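Local coordinates for protein extracellular ligand-binding receptor (Desulfohalobium retbaense DSM 5692, PDB 5ERE) that probably acts as an extracellular sensory receptor, binding 2-oxo-4-methylpentanoic acid in a periplasmic-binding-protein domain and cytosine in a tandem PAS sensor region, at residues A[79-83]-A[99-105]; A[85-89]-A[277-281]; A[335-340]-A[461-465]; A[433-439]-A[452-458]. All coordinates share one frame; numbering follows the deposited sequence.

Contact 1: residues A[79-83]-A[99-105]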
loop_
_atom_site.group_PDB
_atom_site.type_symbol
_atom_site.label_atom_id
_atom_site.label_comp_id
_atom_site.label_asym_id
_atom_site.label_seq_id
_atom_site.Cartn_x
_atom_site.Cartn_y
_atom_site.Cartn_z
ATOM N N HIS A 79 16.593 -18.048 -10.397
ATOM C CA HIS A 79 16.640 -18.115 -8.932
ATOM C C HIS A 79 17.101 -19.492 -8.357
ATOM O O HIS A 79 18.078 -19.553 -7.599
ATOM C CB HIS A 79 15.265 -17.717 -8.385
ATOM C CG HIS A 79 15.022 -18.111 -6.961
ATOM N ND1 HIS A 79 15.569 -17.434 -5.897
ATOM C CD2 HIS A 79 14.251 -19.090 -6.425
ATOM C CE1 HIS A 79 15.163 -17.981 -4.769
ATOM N NE2 HIS A 79 14.367 -18.992 -5.060
ATOM N N PRO A 80 16.424 -20.597 -8.720
ATOM C CA PRO A 80 16.868 -21.899 -8.177
ATOM C C PRO A 80 18.191 -22.401 -8.746
ATOM O O PRO A 80 18.899 -23.144 -8.077
ATOM C CB PRO A 80 15.737 -22.848 -8.570
ATOM C CG PRO A 80 15.087 -22.192 -9.748
ATOM C CD PRO A 80 15.169 -20.717 -9.475
ATOM N N LEU A 81 18.507 -22.001 -9.971
ATOM C CA LEU A 81 19.746 -22.393 -10.622
ATOM C C LEU A 81 20.944 -21.691 -10.000
ATOM O O LEU A 81 21.948 -22.327 -9.708
ATOM C CB LEU A 81 19.673 -22.089 -12.124
ATOM C CG LEU A 81 18.500 -22.770 -12.829
ATOM C CD1 LEU A 81 18.447 -22.443 -14.335
ATOM C CD2 LEU A 81 18.598 -24.252 -12.644
ATOM N N ALA A 82 20.841 -20.380 -9.802
ATOM C CA ALA A 82 21.911 -19.650 -9.141
ATOM C C ALA A 82 22.128 -20.206 -7.744
ATOM O O ALA A 82 23.265 -20.306 -7.286
ATOM C CB ALA A 82 21.594 -18.168 -9.078
ATOM N N ALA A 83 21.037 -20.557 -7.069
ATOM C CA ALA A 83 21.129 -21.075 -5.711
ATOM C C ALA A 83 21.943 -22.368 -5.691
ATOM O O ALA A 83 22.884 -22.477 -4.924
ATOM C CB ALA A 83 19.753 -21.303 -5.129
ATOM N N ARG A 99 9.982 -17.163 -5.100
ATOM C CA ARG A 99 11.072 -17.657 -4.239
ATOM C C ARG A 99 10.830 -19.061 -3.687
ATOM O O ARG A 99 9.760 -19.350 -3.171
ATOM C CB ARG A 99 11.287 -16.724 -3.038
ATOM C CG ARG A 99 11.565 -15.254 -3.357
ATOM C CD ARG A 99 11.589 -14.407 -2.068
ATOM N NE ARG A 99 12.188 -13.089 -2.277
ATOM C CZ ARG A 99 13.480 -12.908 -2.520
ATOM N NH1 ARG A 99 14.286 -13.971 -2.579
ATOM N NH2 ARG A 99 13.968 -11.674 -2.717
ATOM N N THR A 100 11.853 -19.905 -3.755
ATOM C CA THR A 100 11.801 -21.277 -3.251
ATOM C C THR A 100 13.012 -21.602 -2.380
ATOM O O THR A 100 12.976 -22.524 -1.588
ATOM C CB THR A 100 11.738 -22.299 -4.402
ATOM O OG1 THR A 100 12.975 -22.322 -5.121
ATOM C CG2 THR A 100 10.647 -21.940 -5.350
ATOM N N GLU A 101 14.079 -20.832 -2.549
ATOM C CA GLU A 101 15.319 -21.047 -1.836
ATOM C C GLU A 101 15.550 -19.889 -0.891
ATOM O O GLU A 101 15.956 -18.811 -1.305
ATOM C CB GLU A 101 16.472 -21.194 -2.822
ATOM C CG GLU A 101 16.209 -22.247 -3.867
ATOM C CD GLU A 101 15.732 -23.528 -3.238
ATOM O OE1 GLU A 101 16.460 -24.055 -2.373
ATOM O OE2 GLU A 101 14.621 -23.978 -3.580
ATOM N N PRO A 102 15.264 -20.094 0.391
ATOM C CA PRO A 102 15.418 -18.938 1.264
ATOM C C PRO A 102 16.895 -18.504 1.363
ATOM O O PRO A 102 17.810 -19.316 1.283
ATOM C CB PRO A 102 14.858 -19.438 2.603
ATOM C CG PRO A 102 14.044 -20.632 2.274
ATOM C CD PRO A 102 14.684 -21.250 1.098
ATOM N N GLY A 103 17.111 -17.200 1.463
ATOM C CA GLY A 103 18.455 -16.658 1.512
ATOM C C GLY A 103 19.123 -16.540 0.158
ATOM O O GLY A 103 20.334 -16.383 0.073
ATOM N N HIS A 104 18.342 -16.607 -0.912
ATOM C CA HIS A 104 18.908 -16.529 -2.256
ATOM C C HIS A 104 18.075 -15.571 -3.042
ATOM O O HIS A 104 16.829 -15.530 -2.895
ATOM C CB HIS A 104 18.975 -17.897 -2.948
ATOM C CG HIS A 104 19.950 -18.846 -2.306
ATOM N ND1 HIS A 104 21.239 -19.011 -2.766
ATOM C CD2 HIS A 104 19.825 -19.658 -1.232
ATOM C CE1 HIS A 104 21.868 -19.887 -2.000
ATOM N NE2 HIS A 104 21.032 -20.297 -1.065
ATOM N N THR A 105 18.794 -14.795 -3.849
ATOM C CA THR A 105 18.234 -13.758 -4.699
ATOM C C THR A 105 17.801 -12.538 -3.912
ATOM O O THR A 105 16.870 -12.573 -3.120
ATOM C CB THR A 105 17.012 -14.244 -5.531
ATOM O OG1 THR A 105 17.404 -15.350 -6.351
ATOM C CG2 THR A 105 16.524 -13.097 -6.425
HETATM O O HOH W 1 19.372 -17.702 -6.392
#

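Contact 2: residues A[85-89]-A[277-281]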
loop_
_atom_site.group_PDB
_atom_site.type_symbol
_atom_site.label_atom_id
_atom_site.label_comp_id
_atom_site.label_asym_id
_atom_site.label_seq_id
_atom_site.Cartn_x
_atom_site.Cartn_y
_atom_site.Cartn_z
ATOM N N LYS A 85 24.100 -23.500 -7.841
ATOM C CA LYS A 85 25.501 -23.302 -8.213
ATOM C C LYS A 85 26.211 -22.346 -7.265
ATOM O O LYS A 85 27.381 -22.020 -7.463
ATOM C CB LYS A 85 25.601 -22.785 -9.647
ATOM C CG LYS A 85 24.996 -23.732 -10.668
ATOM C CD LYS A 85 25.317 -23.320 -12.096
ATOM C CE LYS A 85 24.748 -24.326 -13.100
ATOM N NZ LYS A 85 25.481 -25.623 -13.070
ATOM N N ASP A 86 25.484 -21.908 -6.244
ATOM C CA ASP A 86 25.970 -20.949 -5.255
ATOM C C ASP A 86 26.584 -19.692 -5.884
ATOM O O ASP A 86 27.734 -19.326 -5.617
ATOM C CB ASP A 86 26.972 -21.634 -4.325
ATOM C CG ASP A 86 26.936 -21.064 -2.915
ATOM O OD1 ASP A 86 25.833 -20.670 -2.442
ATOM O OD2 ASP A 86 28.014 -21.011 -2.281
ATOM N N ILE A 87 25.783 -19.048 -6.729
ATOM C CA ILE A 87 26.110 -17.764 -7.334
ATOM C C ILE A 87 25.145 -16.696 -6.834
ATOM O O ILE A 87 23.925 -16.882 -6.866
ATOM C CB ILE A 87 26.017 -17.800 -8.868
ATOM C CG1 ILE A 87 26.803 -18.977 -9.445
ATOM C CG2 ILE A 87 26.505 -16.477 -9.453
ATOM C CD1 ILE A 87 28.305 -18.873 -9.260
ATOM N N PHE A 88 25.685 -15.571 -6.388
ATOM C CA PHE A 88 24.844 -14.524 -5.890
ATOM C C PHE A 88 23.951 -13.975 -7.046
ATOM O O PHE A 88 24.377 -13.849 -8.209
ATOM C CB PHE A 88 25.673 -13.414 -5.253
ATOM C CG PHE A 88 24.851 -12.274 -4.751
ATOM C CD1 PHE A 88 23.952 -12.457 -3.716
ATOM C CD2 PHE A 88 24.948 -11.028 -5.338
ATOM C CE1 PHE A 88 23.167 -11.406 -3.269
ATOM C CE2 PHE A 88 24.162 -9.967 -4.899
ATOM C CZ PHE A 88 23.284 -10.160 -3.860
ATOM N N HIS A 89 22.704 -13.730 -6.708
ATOM C CA HIS A 89 21.696 -13.408 -7.708
ATOM C C HIS A 89 20.927 -12.173 -7.304
ATOM O O HIS A 89 20.453 -12.065 -6.176
ATOM C CB HIS A 89 20.735 -14.597 -7.913
ATOM C CG HIS A 89 19.691 -14.343 -8.960
ATOM N ND1 HIS A 89 18.373 -14.731 -8.800
ATOM C CD2 HIS A 89 19.761 -13.737 -10.172
ATOM C CE1 HIS A 89 17.674 -14.358 -9.863
ATOM N NE2 HIS A 89 18.491 -13.766 -10.714
ATOM N N PRO A 277 28.032 -15.583 -1.747
ATOM C CA PRO A 277 26.586 -15.377 -1.839
ATOM C C PRO A 277 25.950 -14.998 -0.503
ATOM O O PRO A 277 25.047 -14.168 -0.480
ATOM C CB PRO A 277 26.084 -16.736 -2.326
ATOM C CG PRO A 277 27.221 -17.250 -3.165
ATOM C CD PRO A 277 28.455 -16.825 -2.434
ATOM N N LYS A 278 26.390 -15.617 0.590
ATOM C CA LYS A 278 25.845 -15.301 1.891
ATOM C C LYS A 278 26.206 -13.878 2.300
ATOM O O LYS A 278 25.405 -13.176 2.898
ATOM C CB LYS A 278 26.364 -16.278 2.952
ATOM C CG LYS A 278 25.641 -17.616 2.982
ATOM C CD LYS A 278 25.702 -18.295 4.368
ATOM C CE LYS A 278 24.789 -17.601 5.394
ATOM N NZ LYS A 278 24.418 -18.503 6.534
ATOM N N ALA A 279 27.432 -13.467 2.036
ATOM C CA ALA A 279 27.862 -12.141 2.482
ATOM C C ALA A 279 27.153 -11.074 1.633
ATOM O O ALA A 279 26.768 -10.009 2.119
ATOM C CB ALA A 279 29.367 -12.002 2.385
ATOM N N LEU A 280 26.990 -11.371 0.360
ATOM C CA LEU A 280 26.370 -10.422 -0.552
ATOM C C LEU A 280 24.889 -10.279 -0.232
ATOM O O LEU A 280 24.358 -9.173 -0.248
ATOM C CB LEU A 280 26.608 -10.847 -1.994
ATOM C CG LEU A 280 27.998 -10.472 -2.469
ATOM C CD1 LEU A 280 28.341 -11.152 -3.749
ATOM C CD2 LEU A 280 28.141 -8.982 -2.620
ATOM N N PHE A 281 24.224 -11.393 0.066
ATOM C CA PHE A 281 22.828 -11.360 0.489
ATOM C C PHE A 281 22.676 -10.545 1.795
ATOM O O PHE A 281 21.825 -9.649 1.881
ATOM C CB PHE A 281 22.298 -12.797 0.637
ATOM C CG PHE A 281 20.802 -12.907 0.811
ATOM C CD1 PHE A 281 20.215 -12.695 2.044
ATOM C CD2 PHE A 281 19.988 -13.275 -0.259
ATOM C CE1 PHE A 281 18.856 -12.808 2.208
ATOM C CE2 PHE A 281 18.622 -13.391 -0.104
ATOM C CZ PHE A 281 18.046 -13.158 1.119
#

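Contact 3: residues A[335-340]-A[461-465]. With ACY (acetic acid), chain D.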
loop_
_atom_site.group_PDB
_atom_site.type_symbol
_atom_site.label_atom_id
_atom_site.label_comp_id
_atom_site.label_asym_id
_atom_site.label_seq_id
_atom_site.Cartn_x
_atom_site.Cartn_y
_atom_site.Cartn_z
ATOM N N GLU A 335 -14.336 4.392 6.198
ATOM C CA GLU A 335 -14.222 3.159 6.944
ATOM C C GLU A 335 -14.487 3.445 8.412
ATOM O O GLU A 335 -15.205 2.689 9.067
ATOM C CB GLU A 335 -12.862 2.506 6.760
ATOM C CG GLU A 335 -12.734 1.226 7.565
ATOM C CD GLU A 335 -11.566 0.365 7.139
ATOM O OE1 GLU A 335 -10.756 0.851 6.332
ATOM O OE2 GLU A 335 -11.452 -0.793 7.615
ATOM N N LEU A 336 -13.928 4.548 8.918
ATOM C CA LEU A 336 -14.133 4.933 10.313
ATOM C C LEU A 336 -15.609 5.226 10.623
ATOM O O LEU A 336 -16.109 4.800 11.655
ATOM C CB LEU A 336 -13.268 6.152 10.678
ATOM C CG LEU A 336 -11.763 5.852 10.795
ATOM C CD1 LEU A 336 -10.894 7.118 10.774
ATOM C CD2 LEU A 336 -11.421 4.961 12.039
ATOM N N ASN A 337 -16.309 5.968 9.760
ATOM C CA ASN A 337 -17.729 6.237 10.010
ATOM C C ASN A 337 -18.561 4.975 10.030
ATOM O O ASN A 337 -19.463 4.853 10.841
ATOM C CB ASN A 337 -18.302 7.212 8.974
ATOM C CG ASN A 337 -17.795 8.652 9.201
ATOM O OD1 ASN A 337 -17.553 9.073 10.344
ATOM N ND2 ASN A 337 -17.601 9.387 8.117
ATOM N N ALA A 338 -18.253 4.032 9.148
ATOM C CA ALA A 338 -19.000 2.786 9.105
ATOM C C ALA A 338 -18.685 1.891 10.322
ATOM O O ALA A 338 -19.544 1.172 10.848
ATOM C CB ALA A 338 -18.702 2.059 7.830
ATOM N N ILE A 339 -17.450 1.921 10.786
ATOM C CA ILE A 339 -17.165 1.206 12.024
ATOM C C ILE A 339 -17.951 1.800 13.185
ATOM O O ILE A 339 -18.617 1.073 13.927
ATOM C CB ILE A 339 -15.649 1.213 12.327
ATOM C CG1 ILE A 339 -14.974 0.326 11.292
ATOM C CG2 ILE A 339 -15.389 0.707 13.712
ATOM C CD1 ILE A 339 -13.440 0.446 11.283
ATOM N N PHE A 340 -17.892 3.117 13.350
ATOM C CA PHE A 340 -18.666 3.786 14.389
ATOM C C PHE A 340 -20.185 3.529 14.261
ATOM O O PHE A 340 -20.876 3.363 15.261
ATOM C CB PHE A 340 -18.425 5.301 14.346
ATOM C CG PHE A 340 -17.152 5.766 15.047
ATOM C CD1 PHE A 340 -16.822 5.341 16.332
ATOM C CD2 PHE A 340 -16.303 6.674 14.412
ATOM C CE1 PHE A 340 -15.638 5.817 16.969
ATOM C CE2 PHE A 340 -15.142 7.127 15.028
ATOM C CZ PHE A 340 -14.814 6.678 16.314
ATOM N N PHE A 461 -7.089 1.589 18.383
ATOM C CA PHE A 461 -8.273 1.656 17.523
ATOM C C PHE A 461 -7.978 2.417 16.212
ATOM O O PHE A 461 -8.097 1.891 15.105
ATOM C CB PHE A 461 -9.432 2.327 18.303
ATOM C CG PHE A 461 -10.642 2.643 17.449
ATOM C CD1 PHE A 461 -11.529 1.621 17.057
ATOM C CD2 PHE A 461 -10.893 3.925 17.042
ATOM C CE1 PHE A 461 -12.619 1.902 16.269
ATOM C CE2 PHE A 461 -12.000 4.211 16.242
ATOM C CZ PHE A 461 -12.854 3.212 15.863
ATOM N N PHE A 462 -7.591 3.674 16.320
ATOM C CA PHE A 462 -7.380 4.434 15.113
ATOM C C PHE A 462 -6.222 3.919 14.286
ATOM O O PHE A 462 -6.351 3.757 13.084
ATOM C CB PHE A 462 -7.163 5.905 15.454
ATOM C CG PHE A 462 -8.413 6.630 15.836
ATOM C CD1 PHE A 462 -9.422 6.834 14.911
ATOM C CD2 PHE A 462 -8.577 7.128 17.120
ATOM C CE1 PHE A 462 -10.579 7.508 15.258
ATOM C CE2 PHE A 462 -9.729 7.795 17.483
ATOM C CZ PHE A 462 -10.733 7.990 16.544
ATOM N N GLY A 463 -5.086 3.669 14.929
ATOM C CA GLY A 463 -3.916 3.148 14.252
ATOM C C GLY A 463 -4.171 1.879 13.471
ATOM O O GLY A 463 -3.687 1.729 12.352
ATOM N N SER A 464 -4.917 0.948 14.061
ATOM C CA SER A 464 -5.156 -0.320 13.411
ATOM C C SER A 464 -5.946 -0.090 12.099
ATOM O O SER A 464 -5.732 -0.771 11.102
ATOM C CB SER A 464 -5.905 -1.268 14.350
ATOM O OG SER A 464 -7.239 -0.845 14.640
ATOM N N ILE A 465 -6.787 0.921 12.078
ATOM C CA ILE A 465 -7.584 1.189 10.868
ATOM C C ILE A 465 -6.744 2.018 9.897
ATOM O O ILE A 465 -6.556 1.653 8.735
ATOM C CB ILE A 465 -8.901 1.864 11.255
ATOM C CG1 ILE A 465 -9.771 0.843 11.986
ATOM C CG2 ILE A 465 -9.653 2.444 10.003
ATOM C CD1 ILE A 465 -10.734 1.411 12.980
HETATM C C ACY D . -5.257 4.838 18.670
HETATM O O ACY D . -4.634 4.226 17.750
HETATM O OXT ACY D . -6.504 4.880 18.774
HETATM C CH3 ACY D . -4.468 5.583 19.733
HETATM O O HOH W 2 -8.352 -0.263 7.429
#

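Contact 4: residues A[433-439]-A[452-458]. With CYT (6-aminopyrimidin-2(1H)-one), chain C.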
loop_
_atom_site.group_PDB
_atom_site.type_symbol
_atom_site.label_atom_id
_atom_site.label_comp_id
_atom_site.label_asym_id
_atom_site.label_seq_id
_atom_site.Cartn_x
_atom_site.Cartn_y
_atom_site.Cartn_z
ATOM N N PHE A 433 -5.693 2.627 29.988
ATOM C CA PHE A 433 -5.187 3.281 28.784
ATOM C C PHE A 433 -6.116 4.412 28.340
ATOM O O PHE A 433 -7.265 4.510 28.790
ATOM C CB PHE A 433 -4.975 2.245 27.665
ATOM C CG PHE A 433 -6.256 1.573 27.175
ATOM C CD1 PHE A 433 -7.038 2.176 26.173
ATOM C CD2 PHE A 433 -6.686 0.375 27.718
ATOM C CE1 PHE A 433 -8.213 1.575 25.711
ATOM C CE2 PHE A 433 -7.874 -0.238 27.258
ATOM C CZ PHE A 433 -8.632 0.370 26.261
ATOM N N VAL A 434 -5.597 5.279 27.482
ATOM C CA VAL A 434 -6.384 6.376 26.914
ATOM C C VAL A 434 -7.239 5.787 25.788
ATOM O O VAL A 434 -6.704 5.303 24.781
ATOM C CB VAL A 434 -5.489 7.483 26.385
ATOM C CG1 VAL A 434 -6.273 8.622 25.808
ATOM C CG2 VAL A 434 -4.607 8.005 27.515
ATOM N N GLY A 435 -8.549 5.795 25.972
ATOM C CA GLY A 435 -9.424 5.203 24.980
ATOM C C GLY A 435 -10.668 6.030 24.727
ATOM O O GLY A 435 -10.814 7.142 25.229
ATOM N N ILE A 436 -11.572 5.440 23.956
ATOM C CA ILE A 436 -12.837 6.072 23.537
ATOM C C ILE A 436 -14.007 5.104 23.789
ATOM O O ILE A 436 -13.930 3.940 23.398
ATOM C CB ILE A 436 -12.806 6.474 22.040
ATOM C CG1 ILE A 436 -11.780 7.588 21.820
ATOM C CG2 ILE A 436 -14.198 6.953 21.570
ATOM C CD1 ILE A 436 -11.412 7.791 20.364
ATOM N N ASP A 437 -15.000 5.614 24.530
ATOM C CA ASP A 437 -16.188 4.924 25.036
ATOM C C ASP A 437 -17.453 5.355 24.280
ATOM O O ASP A 437 -17.721 6.554 24.162
ATOM C CB ASP A 437 -16.336 5.248 26.542
ATOM C CG ASP A 437 -17.508 4.508 27.212
ATOM O OD1 ASP A 437 -17.928 3.451 26.721
ATOM O OD2 ASP A 437 -18.002 4.989 28.253
ATOM N N LEU A 438 -18.220 4.402 23.753
ATOM C CA LEU A 438 -19.534 4.696 23.180
ATOM C C LEU A 438 -20.600 4.132 24.098
ATOM O O LEU A 438 -20.601 2.919 24.371
ATOM C CB LEU A 438 -19.655 4.105 21.766
ATOM C CG LEU A 438 -21.011 4.161 21.050
ATOM C CD1 LEU A 438 -21.565 5.539 20.950
ATOM C CD2 LEU A 438 -20.838 3.583 19.662
ATOM N N GLU A 439 -21.482 4.998 24.598
ATOM C CA GLU A 439 -22.534 4.566 25.537
ATOM C C GLU A 439 -23.940 4.913 25.101
ATOM O O GLU A 439 -24.194 5.988 24.557
ATOM C CB GLU A 439 -22.320 5.168 26.918
ATOM C CG GLU A 439 -20.950 4.882 27.541
ATOM C CD GLU A 439 -21.002 4.327 28.980
ATOM O OE1 GLU A 439 -22.097 3.980 29.488
ATOM O OE2 GLU A 439 -19.918 4.211 29.607
ATOM N N SER A 452 -26.580 2.659 31.809
ATOM C CA SER A 452 -26.072 2.711 30.446
ATOM C C SER A 452 -25.272 1.480 30.097
ATOM O O SER A 452 -24.778 0.777 30.973
ATOM C CB SER A 452 -25.202 3.961 30.246
ATOM O OG SER A 452 -24.104 3.958 31.160
ATOM N N VAL A 453 -25.136 1.259 28.792
ATOM C CA VAL A 453 -24.340 0.179 28.265
ATOM C C VAL A 453 -23.292 0.763 27.337
ATOM O O VAL A 453 -23.562 1.709 26.570
ATOM C CB VAL A 453 -25.244 -0.887 27.563
ATOM C CG1 VAL A 453 -26.039 -0.281 26.413
ATOM C CG2 VAL A 453 -24.428 -2.072 27.075
ATOM N N SER A 454 -22.082 0.209 27.449
ATOM C CA SER A 454 -20.846 0.748 26.839
ATOM C C SER A 454 -20.036 -0.226 25.964
ATOM O O SER A 454 -19.969 -1.428 26.248
ATOM C CB SER A 454 -19.939 1.247 27.956
ATOM O OG SER A 454 -18.575 1.344 27.559
ATOM N N VAL A 455 -19.464 0.288 24.876
ATOM C CA VAL A 455 -18.338 -0.365 24.196
ATOM C C VAL A 455 -17.157 0.563 24.349
ATOM O O VAL A 455 -17.242 1.709 23.950
ATOM C CB VAL A 455 -18.570 -0.636 22.689
ATOM C CG1 VAL A 455 -17.296 -1.146 22.014
ATOM C CG2 VAL A 455 -19.673 -1.687 22.498
ATOM N N LEU A 456 -16.086 0.045 24.947
ATOM C CA LEU A 456 -14.808 0.722 25.008
ATOM C C LEU A 456 -13.906 0.187 23.884
ATOM O O LEU A 456 -13.698 -1.020 23.750
ATOM C CB LEU A 456 -14.176 0.508 26.399
ATOM C CG LEU A 456 -12.697 0.844 26.537
ATOM C CD1 LEU A 456 -12.450 2.315 26.319
ATOM C CD2 LEU A 456 -12.166 0.409 27.930
ATOM N N THR A 457 -13.368 1.078 23.059
ATOM C CA THR A 457 -12.545 0.638 21.921
ATOM C C THR A 457 -11.112 0.260 22.379
ATOM O O THR A 457 -10.678 0.658 23.436
ATOM C CB THR A 457 -12.467 1.716 20.819
ATOM O OG1 THR A 457 -11.969 2.920 21.392
ATOM C CG2 THR A 457 -13.835 1.993 20.212
ATOM N N GLN A 458 -10.422 -0.526 21.561
ATOM C CA GLN A 458 -9.032 -0.938 21.761
ATOM C C GLN A 458 -8.099 0.264 21.866
ATOM O O GLN A 458 -8.426 1.286 21.300
ATOM C CB GLN A 458 -8.577 -1.784 20.579
ATOM C CG GLN A 458 -9.220 -3.175 20.467
ATOM C CD GLN A 458 -8.492 -4.233 21.292
ATOM O OE1 GLN A 458 -7.275 -4.154 21.484
ATOM N NE2 GLN A 458 -9.232 -5.241 21.772
HETATM N N3 CYT C . -14.209 1.956 31.192
HETATM C C4 CYT C . -15.245 1.469 30.511
HETATM N N1 CYT C . -15.281 4.081 31.284
HETATM C C2 CYT C . -14.190 3.259 31.596
HETATM O O2 CYT C . -13.210 3.744 32.205
HETATM N N4 CYT C . -15.204 0.155 30.150
HETATM C C5 CYT C . -16.377 2.293 30.180
HETATM C C6 CYT C . -16.355 3.576 30.579
#

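Contact 1: residues A[79-83]-A[99-105]
In the first parallel-sheet lobe of the periplasmic-binding-protein fold, H79 of helix 72-84 plugs its imidazole into the loop 99-105 that joins strands 88-92 and 106-107. The ring leaves the helix on a CB-CG bond directed away from the backbone N (chi1 163°) and reaches the backbone of the loop, where both nitrogens are used. NE2 accepts two backbone N-H groups: T100 N at 3.0 Å, nearly straight but tilted from the ring plane, and E101 N at 3.1 Å. ND1, on the other side of CE1, hydrogen-bonds T105 OG1 in the ring plane (2.8 Å), a hydroxyl that also bonds to H89. Replacing H79 by an alanine would probably leave the N-H groups of T100 and E101 without their common acceptor and let the loop shift. A water bridges H79 O and T105 OG1. Within the loop, a type II turn runs from E101 to H104 with G103 at positive phi, and R99 NH1 and NH2 both bond to T105 O while NH2 also forms a salt bridge with D303. One turn further along the helix, A83 CB sits over one face of the H104 ring, 3.8 Å from its centroid and offset toward the rim.

Contact 2: residues A[85-89]-A[277-281]
F88, on strand 88-92, and P277 and L280, on the first turns of helix 277-284, meet without any hydrogen bond between the two segments. The central interaction is CH-pi. L280 CB stands almost exactly over the middle of the F88 ring, 3.5 Å from the centroid and 8° off the ring normal. The ring takes up this position because its CG lies anti to the backbone N (chi1 178°), which carries it out from the strand toward the helix. Apolar packing extends this contact: L280 CD1 lies 3.7 Å from F88 CD2, F88 CE1 lies 4.2 Å from F281 CB, and F88 CB lies 4.4 Å from P277 CB. The same ring also approaches the helix backbone, with F88 CE1 3.5 Å from F281 N, whose own N-H is already bonded to P277 O. Contacts between polar and apolar atoms make up the outer part. P277 CG rests 3.3 Å from D86 O and 3.8 Å from D86 OD1, the proline ring and the aspartate side chain crossing at about a right angle. D86 has positive phi and ends the preceding helix in a Schellman motif, which turns the chain into the strand. Strand 88-92 runs between strands 64-70 and 106-107 of the parallel sheet, and F88 and L280 both pack on L266 of helix 254-271, while helix 277-284 carries the calcium ligand E282, and A285 and N287 follow it.

Contact 3: residues A[335-340]-A[461-465]
I339 and I465 meet tip to tip between helix 324-357 and helix 461-470, and this is where the packing is tightest: their CD1 atoms are 3.3 Å apart, closer than usual for methyl groups. L336 CD2 wedges in beside them, 3.7 Å from I465 CG2 and 4.0 Å from F462 CD1. F461, its CG swung anti to the backbone N (chi1 171°), turns its ring toward the long helix, where I339 CG2 touches the ring edge and F340 CZ comes to 3.7 Å from F461 CE2. The two phenyl planes are inclined at 44°. Large side chains bridge the gap, since the short helical segments stay 11.5 Å apart at closest approach. The E335 end is looser. E335 CG and CD lie 4.1 and 4.0 Å from I465 CG2, and a water donates to both E335 OE1 and I465 O. The carboxylate is drawn onward to salt bridges with K469 and R468. At the start of the second helix, an acetate, probably from the crystallisation liquor, accepts from F462 N and G463 N. Strand 541-550 completes the buried side through I548 and L550, and strand 486-488 covers F462, so the long helix is joined here to the second sheet of the sensor region.

Contact 4: residues A[433-439]-A[452-458]
D437 and E439 point to the same face of a beta hairpin as S454 and L456, and these four side chains form one wall of the cytosine pocket. D437 reaches across to S454, where OD1 and OG are modelled 2.4 Å apart, a doubtfully short distance; its OD2 accepts from Q411 NE2 and lies 3.2 Å from cytosine C6. E439 bends at chi2 (-129°), laying its carboxylate alongside S454 CB and bringing OE1 2.6 Å from S452 OG, which donates nearly head-on. An alanine at E439 would probably leave the S452 hydroxyl without this acceptor and open a gap beside S454. L456 places CD2 between cytosine N4 and F433, whose ring approaches from the opposite direction, with CZ 3.9 Å from that methyl. Between the non-hydrogen-bonded pairs D437-L456 and E439-S454, L438 and V455 form a hydrogen-bonded antiparallel pair. I436 O is gripped twice, by T457 N and, in its carbonyl plane, by T457 OG1 at 3.0 Å. Cytosine is hydrogen-bonded by Q409, V430 and E431. Strand 449-457 also pairs with strand 378-385; L438 and V455 lie against helix 324-357 on the other face, while helix 410-418 covers E439 and S452.

The contacts fall into two pairs, one in each part of the chain. Contacts 1 and 2 lie in the periplasmic-binding-protein domain, their centres about 9 Å apart and their segments alternating along the sequence; helix 72-84 is followed in the chain by strand 88-92, and H89 bonds to T105. Contacts 3 and 4, in the sensor region, have centres about 14 Å apart. Contact 4 is nested inside the loop closed by contact 3, F462 touches I436, and helix 324-357 supplies a segment of contact 3 and packs on L438, V453 and V455 of contact 4. Between the pairs, centres are about 40 to 53 Å apart, so the two ligand-binding regions are distinct, consistent with a modular receptor.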